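Long-range contacts in PfVFT1 (Plasmodium falciparum, PDB 5JKQ), which is a bi-lobed Venus flytrap protein of the solute-binding kind and probably holds a small ligand in the cleft between its lobes: residues E32-L36 against D105-I109; K76-A82 against I125-Y131; F136-N140 against L165-T169. The protein carries 3 engineered substitutions. All coordinates share one frame; numbering follows the deposited sequence.

Interaction 1: residues E32-L36 against D105-I109; sequences ELIDL and DVMYI
Leu36 has its CG turned opposite its own backbone N (chi1 176°), which sends both methyls out onto helix 102-118, and there Ile109 reaches back: its CG1 sits over the backbone, close to both N and C (chi1 58°), and the extended tail brings CD1 to 3.7 Å from Leu36 CD2. The two branches of Leu36 divide the work. CD1 rests on the aliphatic part of Asp105, 3.6 Å from Asp105 CB. CD2 lies against the backbone, 3.6 Å from Val106 N, and meets Val106 CG2 at 3.7 Å; CG2 is the methyl of Val106 that receives it. A turn earlier, the end of Leu33 reaches in, and its CD1 touches both Val106 CG2 and Ile109 CD1, each at 4.3 Å. The two helical segments run close to antiparallel, at 160°, with axes 10.7 Å apart, a wide spacing bridged by these leucine and isoleucine arms. In the fold, helix 102-118 links strands 77-83 and 126-132 as the helix of a beta-alpha-beta crossover, and helix 32-39 lies on the side of it turned from that sheet: Met107 faces the strands and meets Tyr129. Leu27 of helix 14-29 joins the cluster, touching Leu33 and Ile109. The polar end of Asp105 does not bond across the contact; its OD2, which also lies near Leu36 CD1, is hydrogen-bonded to His40 NE2. At one end of the contact, the carboxylate of Glu32 passes loosely by Ile109.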
loop_
_atom_site.group_PDB
_atom_site.type_symbol
_atom_site.label_atom_id
_atom_site.label_comp_id
_atom_site.label_asym_id
_atom_site.label_seq_id
_atom_site.Cartn_x
_atom_site.Cartn_y
_atom_site.Cartn_z
ATOM N N GLU A 32 -13.361 4.271 -12.458
ATOM C CA GLU A 32 -13.614 5.019 -11.227
ATOM C C GLU A 32 -12.360 5.174 -10.371
ATOM O O GLU A 32 -12.131 6.232 -9.784
ATOM C CB GLU A 32 -14.711 4.348 -10.399
ATOM C CG GLU A 32 -16.122 4.654 -10.873
ATOM C CD GLU A 32 -17.188 4.037 -9.985
ATOM O OE1 GLU A 32 -16.954 3.916 -8.764
ATOM O OE2 GLU A 32 -18.260 3.673 -10.511
ATOM N N LEU A 33 -11.551 4.123 -10.299
ATOM C CA LEU A 33 -10.381 4.135 -9.427
ATOM C C LEU A 33 -9.325 5.112 -9.932
ATOM O O LEU A 33 -8.715 5.835 -9.146
ATOM C CB LEU A 33 -9.786 2.731 -9.299
ATOM C CG LEU A 33 -8.557 2.588 -8.395
ATOM C CD1 LEU A 33 -8.768 3.247 -7.039
ATOM C CD2 LEU A 33 -8.216 1.119 -8.211
ATOM N N ILE A 34 -9.116 5.140 -11.244
ATOM C CA ILE A 34 -8.139 6.046 -11.839
ATOM C C ILE A 34 -8.685 7.474 -11.855
ATOM O O ILE A 34 -7.928 8.437 -11.743
ATOM C CB ILE A 34 -7.759 5.608 -13.270
ATOM C CG1 ILE A 34 -7.287 4.151 -13.258
ATOM C CG2 ILE A 34 -6.667 6.522 -13.834
ATOM C CD1 ILE A 34 -6.951 3.579 -14.624
ATOM N N ASP A 35 -10.001 7.607 -11.988
ATOM C CA ASP A 35 -10.646 8.912 -11.893
ATOM C C ASP A 35 -10.431 9.507 -10.506
ATOM O O ASP A 35 -10.185 10.705 -10.364
ATOM C CB ASP A 35 -12.143 8.797 -12.191
ATOM C CG ASP A 35 -12.436 8.681 -13.674
ATOM O OD1 ASP A 35 -11.484 8.491 -14.459
ATOM O OD2 ASP A 35 -13.623 8.771 -14.052
ATOM N N LEU A 36 -10.521 8.657 -9.488
ATOM C CA LEU A 36 -10.337 9.079 -8.105
ATOM C C LEU A 36 -8.888 9.475 -7.836
ATOM O O LEU A 36 -8.618 10.370 -7.034
ATOM C CB LEU A 36 -10.758 7.963 -7.150
ATOM C CG LEU A 36 -10.542 8.230 -5.662
ATOM C CD1 LEU A 36 -11.458 9.344 -5.179
ATOM C CD2 LEU A 36 -10.755 6.954 -4.861
ATOM N N ASP A 105 -11.423 7.417 0.453
ATOM C CA ASP A 105 -12.280 7.409 -0.730
ATOM C C ASP A 105 -12.140 6.110 -1.518
ATOM O O ASP A 105 -13.108 5.640 -2.113
ATOM C CB ASP A 105 -11.962 8.594 -1.648
ATOM C CG ASP A 105 -12.676 9.871 -1.238
ATOM O OD1 ASP A 105 -13.633 9.806 -0.437
ATOM O OD2 ASP A 105 -12.281 10.945 -1.736
ATOM N N VAL A 106 -10.936 5.543 -1.529
ATOM C CA VAL A 106 -10.702 4.256 -2.179
ATOM C C VAL A 106 -11.533 3.166 -1.508
ATOM O O VAL A 106 -12.179 2.363 -2.182
ATOM C CB VAL A 106 -9.201 3.862 -2.143
ATOM C CG1 VAL A 106 -8.993 2.389 -2.527
ATOM C CG2 VAL A 106 -8.394 4.767 -3.061
HETATM N N MSE A 107 -11.516 3.141 -0.179
HETATM C CA MSE A 107 -12.230 2.109 0.560
HETATM C C MSE A 107 -13.737 2.276 0.394
HETATM O O MSE A 107 -14.477 1.292 0.372
HETATM C CB MSE A 107 -11.856 2.141 2.044
HETATM C CG MSE A 107 -12.467 1.004 2.854
HETATM SE SE MSE A 107 -11.844 -0.758 2.284
HETATM C CE MSE A 107 -10.228 -0.844 3.367
ATOM N N TYR A 108 -14.186 3.523 0.272
ATOM C CA TYR A 108 -15.607 3.808 0.093
ATOM C C TYR A 108 -16.123 3.261 -1.236
ATOM O O TYR A 108 -17.149 2.585 -1.273
ATOM C CB TYR A 108 -15.874 5.316 0.166
ATOM C CG TYR A 108 -15.615 5.940 1.520
ATOM C CD1 TYR A 108 -15.866 5.240 2.694
ATOM C CD2 TYR A 108 -15.120 7.232 1.624
ATOM C CE1 TYR A 108 -15.630 5.809 3.931
ATOM C CE2 TYR A 108 -14.879 7.810 2.857
ATOM C CZ TYR A 108 -15.137 7.094 4.005
ATOM O OH TYR A 108 -14.900 7.666 5.234
ATOM N N ILE A 109 -15.419 3.553 -2.326
ATOM C CA ILE A 109 -15.889 3.132 -3.642
ATOM C C ILE A 109 -15.791 1.612 -3.804
ATOM O O ILE A 109 -16.565 1.017 -4.552
ATOM C CB ILE A 109 -15.111 3.828 -4.783
ATOM C CG1 ILE A 109 -13.609 3.548 -4.671
ATOM C CG2 ILE A 109 -15.400 5.326 -4.765
ATOM C CD1 ILE A 109 -12.805 4.033 -5.856
#

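Interaction 2: residues K76-A82 against I125-Y131; sequences KEVKIGA and INIAYNY. Engineered in segment 125-131: Ala128 (natural residue Thr).
The Tyr129 ring has Ile80 over one face: Ile80 CB stands 4.3 Å from the ring centroid, a CH-pi contact shifted toward the rim. Ile80 CG2 comes closer still, only 3.3 Å from Tyr129 CE1, so the packing is tight there. The ring's hydroxyl is held by Asp148, outside the pair. On the other face of the sheet, Glu77 (chi1 179°) carries its CG opposite the backbone N, as Asn126 does, which lays carboxylate and amide alongside each other with planes 49° apart; the bond from Asn126 ND2 to Glu77 OE1 is weak, at 3.4 Å and bent to 134°. Engineered Ala128 lays its CB on one face of that carboxylate, 3.8 Å from Glu77 CD. Six backbone bonds join the strands, from Asn126 N to Lys76 O (2.8 Å) through to Ala82 N and Asn130 O (3.2 Å). Lys76, with positive phi, ends helix 68-75 in a Schellman motif. Val78 and Ile127 turn to Trp111, and Ile80 to Met107, of helix 102-118. Strand 77-83 runs between 126-132 and 146-147: a parallel 2-1-3 sheet with a beta-alpha-beta crossover, consistent with the type II periplasmic binding protein fold.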
loop_
_atom_site.group_PDB
_atom_site.type_symbol
_atom_site.label_atom_id
_atom_site.label_comp_id
_atom_site.label_asym_id
_atom_site.label_seq_id
_atom_site.Cartn_x
_atom_site.Cartn_y
_atom_site.Cartn_z
ATOM N N LYS A 76 -25.220 -5.345 7.484
ATOM C CA LYS A 76 -25.012 -4.276 6.508
ATOM C C LYS A 76 -23.925 -3.320 6.998
ATOM O O LYS A 76 -24.059 -2.098 6.894
ATOM C CB LYS A 76 -26.314 -3.512 6.235
ATOM C CG LYS A 76 -27.300 -4.234 5.325
ATOM C CD LYS A 76 -28.444 -3.305 4.920
ATOM C CE LYS A 76 -29.314 -3.903 3.821
ATOM N NZ LYS A 76 -30.136 -5.056 4.288
ATOM N N GLU A 77 -22.852 -3.883 7.546
ATOM C CA GLU A 77 -21.739 -3.079 8.037
ATOM C C GLU A 77 -20.419 -3.844 8.027
ATOM O O GLU A 77 -20.372 -5.030 8.354
ATOM C CB GLU A 77 -22.028 -2.580 9.454
ATOM C CG GLU A 77 -20.895 -1.751 10.054
ATOM C CD GLU A 77 -21.258 -1.134 11.390
ATOM O OE1 GLU A 77 -22.034 -0.154 11.405
ATOM O OE2 GLU A 77 -20.763 -1.624 12.426
ATOM N N VAL A 78 -19.353 -3.143 7.648
ATOM C CA VAL A 78 -18.000 -3.680 7.715
ATOM C C VAL A 78 -17.147 -2.781 8.607
ATOM O O VAL A 78 -17.255 -1.556 8.554
ATOM C CB VAL A 78 -17.359 -3.799 6.312
ATOM C CG1 VAL A 78 -17.350 -2.450 5.597
ATOM C CG2 VAL A 78 -15.948 -4.380 6.409
ATOM N N LYS A 79 -16.311 -3.404 9.435
ATOM C CA LYS A 79 -15.414 -2.679 10.328
ATOM C C LYS A 79 -13.993 -2.674 9.773
ATOM O O LYS A 79 -13.382 -3.731 9.610
ATOM C CB LYS A 79 -15.423 -3.302 11.724
ATOM C CG LYS A 79 -16.803 -3.441 12.346
ATOM C CD LYS A 79 -16.705 -4.076 13.724
ATOM C CE LYS A 79 -18.034 -4.645 14.187
ATOM N NZ LYS A 79 -17.838 -5.833 15.068
ATOM N N ILE A 80 -13.477 -1.480 9.486
ATOM C CA ILE A 80 -12.132 -1.324 8.940
ATOM C C ILE A 80 -11.212 -0.726 9.998
ATOM O O ILE A 80 -11.612 0.152 10.762
ATOM C CB ILE A 80 -12.128 -0.433 7.669
ATOM C CG1 ILE A 80 -12.726 -1.188 6.480
ATOM C CG2 ILE A 80 -10.710 -0.014 7.280
ATOM C CD1 ILE A 80 -14.221 -1.292 6.488
ATOM N N GLY A 81 -9.976 -1.215 10.030
ATOM C CA GLY A 81 -8.980 -0.741 10.971
ATOM C C GLY A 81 -7.934 0.132 10.306
ATOM O O GLY A 81 -7.470 -0.165 9.205
ATOM N N ALA A 82 -7.564 1.214 10.983
ATOM C CA ALA A 82 -6.507 2.099 10.509
ATOM C C ALA A 82 -5.728 2.659 11.694
ATOM O O ALA A 82 -6.225 2.673 12.817
ATOM C CB ALA A 82 -7.092 3.223 9.674
ATOM N N ILE A 125 -24.216 -1.132 2.441
ATOM C CA ILE A 125 -23.311 -1.529 3.512
ATOM C C ILE A 125 -22.597 -0.306 4.075
ATOM O O ILE A 125 -21.978 0.463 3.338
ATOM C CB ILE A 125 -22.279 -2.563 3.022
ATOM C CG1 ILE A 125 -23.001 -3.797 2.475
ATOM C CG2 ILE A 125 -21.348 -2.979 4.155
ATOM C CD1 ILE A 125 -22.114 -4.736 1.693
ATOM N N ASN A 126 -22.698 -0.129 5.388
ATOM C CA ASN A 126 -22.056 0.988 6.063
ATOM C C ASN A 126 -20.591 0.677 6.357
ATOM O O ASN A 126 -20.249 -0.449 6.717
ATOM C CB ASN A 126 -22.800 1.322 7.360
ATOM C CG ASN A 126 -22.218 2.527 8.073
ATOM O OD1 ASN A 126 -22.469 3.672 7.692
ATOM N ND2 ASN A 126 -21.439 2.277 9.120
ATOM N N ILE A 127 -19.732 1.676 6.181
ATOM C CA ILE A 127 -18.318 1.556 6.523
ATOM C C ILE A 127 -18.078 2.161 7.904
ATOM O O ILE A 127 -18.291 3.357 8.113
ATOM C CB ILE A 127 -17.415 2.255 5.478
ATOM C CG1 ILE A 127 -17.526 1.559 4.123
ATOM C CG2 ILE A 127 -15.960 2.253 5.915
ATOM C CD1 ILE A 127 -18.524 2.199 3.183
ATOM N N ALA A 128 -17.644 1.323 8.841
ATOM C CA ALA A 128 -17.324 1.764 10.195
ATOM C C ALA A 128 -15.820 1.707 10.432
ATOM O O ALA A 128 -15.242 0.629 10.548
ATOM C CB ALA A 128 -18.054 0.908 11.217
ATOM N N TYR A 129 -15.188 2.875 10.505
ATOM C CA TYR A 129 -13.756 2.952 10.771
ATOM C C TYR A 129 -13.461 2.918 12.268
ATOM O O TYR A 129 -14.039 3.682 13.040
ATOM C CB TYR A 129 -13.165 4.223 10.161
ATOM C CG TYR A 129 -12.554 4.022 8.793
ATOM C CD1 TYR A 129 -11.278 3.493 8.656
ATOM C CD2 TYR A 129 -13.249 4.366 7.642
ATOM C CE1 TYR A 129 -10.710 3.309 7.413
ATOM C CE2 TYR A 129 -12.690 4.184 6.393
ATOM C CZ TYR A 129 -11.419 3.655 6.284
ATOM O OH TYR A 129 -10.854 3.472 5.044
ATOM N N ASN A 130 -12.568 2.015 12.669
ATOM C CA ASN A 130 -12.041 1.982 14.031
ATOM C C ASN A 130 -10.533 2.203 14.004
ATOM O O ASN A 130 -9.837 1.650 13.154
ATOM C CB ASN A 130 -12.369 0.654 14.716
ATOM C CG ASN A 130 -13.857 0.465 14.944
ATOM O OD1 ASN A 130 -14.684 1.016 14.219
ATOM N ND2 ASN A 130 -14.204 -0.316 15.957
ATOM N N TYR A 131 -10.035 3.013 14.932
ATOM C CA TYR A 131 -8.621 3.371 14.951
ATOM C C TYR A 131 -7.871 2.672 16.086
ATOM O O TYR A 131 -8.376 2.562 17.203
ATOM C CB TYR A 131 -8.463 4.888 15.070
ATOM C CG TYR A 131 -9.118 5.672 13.954
ATOM C CD1 TYR A 131 -9.276 5.119 12.688
ATOM C CD2 TYR A 131 -9.568 6.968 14.161
ATOM C CE1 TYR A 131 -9.870 5.834 11.666
ATOM C CE2 TYR A 131 -10.163 7.689 13.147
ATOM C CZ TYR A 131 -10.310 7.117 11.901
ATOM O OH TYR A 131 -10.902 7.837 10.890
#

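Interaction 3: residues F136-N140 against L165-T169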
loop_
_atom_site.group_PDB
_atom_site.type_symbol
_atom_site.label_atom_id
_atom_site.label_comp_id
_atom_site.label_asym_id
_atom_site.label_seq_id
_atom_site.Cartn_x
_atom_site.Cartn_y
_atom_site.Cartn_z
ATOM N N PHE A 136 -2.942 -4.637 13.404
ATOM C CA PHE A 136 -2.800 -6.066 13.143
ATOM C C PHE A 136 -3.209 -6.910 14.353
ATOM O O PHE A 136 -3.612 -8.064 14.202
ATOM C CB PHE A 136 -1.361 -6.391 12.734
ATOM C CG PHE A 136 -0.936 -5.737 11.447
ATOM C CD1 PHE A 136 -1.600 -6.013 10.263
ATOM C CD2 PHE A 136 0.129 -4.852 11.421
ATOM C CE1 PHE A 136 -1.215 -5.414 9.079
ATOM C CE2 PHE A 136 0.520 -4.251 10.238
ATOM C CZ PHE A 136 -0.153 -4.533 9.066
ATOM N N VAL A 137 -3.104 -6.334 15.547
ATOM C CA VAL A 137 -3.562 -7.002 16.761
ATOM C C VAL A 137 -5.086 -7.036 16.772
ATOM O O VAL A 137 -5.692 -8.074 17.037
ATOM C CB VAL A 137 -3.024 -6.297 18.034
ATOM C CG1 VAL A 137 -3.938 -6.521 19.244
ATOM C CG2 VAL A 137 -1.615 -6.775 18.341
ATOM N N ALA A 138 -5.695 -5.893 16.473
ATOM C CA ALA A 138 -7.147 -5.784 16.419
ATOM C C ALA A 138 -7.712 -6.728 15.365
ATOM O O ALA A 138 -8.788 -7.303 15.542
ATOM C CB ALA A 138 -7.560 -4.353 16.127
ATOM N N LEU A 139 -6.973 -6.889 14.272
ATOM C CA LEU A 139 -7.392 -7.767 13.189
ATOM C C LEU A 139 -7.375 -9.224 13.638
ATOM O O LEU A 139 -8.329 -9.965 13.404
ATOM C CB LEU A 139 -6.488 -7.580 11.970
ATOM C CG LEU A 139 -6.874 -8.373 10.719
ATOM C CD1 LEU A 139 -8.241 -7.948 10.200
ATOM C CD2 LEU A 139 -5.818 -8.202 9.642
ATOM N N ASN A 140 -6.285 -9.628 14.285
ATOM C CA ASN A 140 -6.151 -10.996 14.777
ATOM C C ASN A 140 -7.099 -11.271 15.943
ATOM O O ASN A 140 -7.348 -12.427 16.283
ATOM C CB ASN A 140 -4.706 -11.267 15.207
ATOM C CG ASN A 140 -4.446 -12.739 15.487
ATOM O OD1 ASN A 140 -4.904 -13.614 14.755
ATOM N ND2 ASN A 140 -3.712 -13.016 16.556
ATOM N N LEU A 165 2.356 -12.631 13.758
ATOM C CA LEU A 165 0.967 -13.087 13.784
ATOM C C LEU A 165 0.706 -13.970 12.562
ATOM O O LEU A 165 0.431 -13.460 11.476
ATOM C CB LEU A 165 0.012 -11.894 13.798
ATOM C CG LEU A 165 0.128 -10.986 15.024
ATOM C CD1 LEU A 165 -0.510 -9.638 14.751
ATOM C CD2 LEU A 165 -0.511 -11.644 16.235
ATOM N N PRO A 166 0.782 -15.302 12.736
ATOM C CA PRO A 166 0.857 -16.218 11.592
ATOM C C PRO A 166 -0.466 -16.461 10.864
ATOM O O PRO A 166 -0.457 -17.071 9.796
ATOM C CB PRO A 166 1.348 -17.515 12.236
ATOM C CG PRO A 166 0.734 -17.488 13.592
ATOM C CD PRO A 166 0.713 -16.038 14.013
ATOM N N LYS A 167 -1.576 -16.001 11.431
ATOM C CA LYS A 167 -2.892 -16.292 10.867
ATOM C C LYS A 167 -3.382 -15.197 9.922
ATOM O O LYS A 167 -4.381 -15.376 9.223
ATOM C CB LYS A 167 -3.906 -16.500 11.991
ATOM C CG LYS A 167 -3.538 -17.634 12.933
ATOM C CD LYS A 167 -4.556 -17.788 14.046
ATOM C CE LYS A 167 -4.240 -18.992 14.918
ATOM N NZ LYS A 167 -4.946 -18.932 16.228
ATOM N N LEU A 168 -2.678 -14.069 9.895
ATOM C CA LEU A 168 -3.063 -12.954 9.037
ATOM C C LEU A 168 -2.574 -13.161 7.607
ATOM O O LEU A 168 -1.449 -13.615 7.388
ATOM C CB LEU A 168 -2.513 -11.638 9.592
ATOM C CG LEU A 168 -2.920 -11.303 11.030
ATOM C CD1 LEU A 168 -2.325 -9.969 11.449
ATOM C CD2 LEU A 168 -4.437 -11.291 11.193
ATOM N N THR A 169 -3.432 -12.834 6.641
ATOM C CA THR A 169 -3.071 -12.902 5.230
ATOM C C THR A 169 -3.169 -11.521 4.593
ATOM O O THR A 169 -3.525 -10.547 5.258
ATOM C CB THR A 169 -3.967 -13.889 4.452
ATOM O OG1 THR A 169 -3.435 -14.081 3.136
ATOM C CG2 THR A 169 -5.407 -13.380 4.351
#
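Leu165 and Leu168, the two ends of a type I beta turn, point together at the last turn of helix 135-140, and both reach the same carbonyl oxygen. Leu165 CD1 lies 3.5 Å from Phe136 O, and Leu168 CD1 lies 3.6 Å from that oxygen, which already accepts the helical bond from Asn140 N. Both of these methyls also touch Phe136 CB at 3.9 Å. The second branches go separate ways. Leu168 CD2 crosses Leu139 at a slant, with 3.7 Å to Leu139 CD2, and brushes the CB of Asn140. Leu165 CD2 sits against the amide of Asn140, 3.5 Å from ND2; the amide is brought there because CG is swung opposite the backbone N (chi1 -170°). At the other end of the amide, OD1 comes within 4.1 Å of Lys167 CB, while the Lys167 ammonium runs off to the carbonyl of Ala284. The Phe136 ring leads away from the turn, meeting Tyr279 edge-to-face and Phe151 with planes inclined. The contact is thus a helix end packed against a reverse turn, and the turn feeds directly into strand 168-170, which pairs antiparallel with the long strand 265-281 of the mixed sheet.

How the interactions relate
Interactions 1 and 2 share an element and touch: helix 102-118 carries half of interaction 1 on one side and, through Met107 and Tyr108, packs on Ile80, Ile127 and Tyr129 of interaction 2 on another. Interaction 3 stands separate, with nearest atoms about 6 Å from interaction 2, though helix 135-140 directly follows strand 126-132. All three are partly buried, but the chemistry differs. Interaction 2 is a backbone ladder with an apolar face and a polar one, and it buries the most surface. Interactions 1 and 3 have no hydrogen bonds between their segments and rest on side-chain packing: Leu, Val and Ile between helices, and turn leucines against a helix end with an asparagine amide.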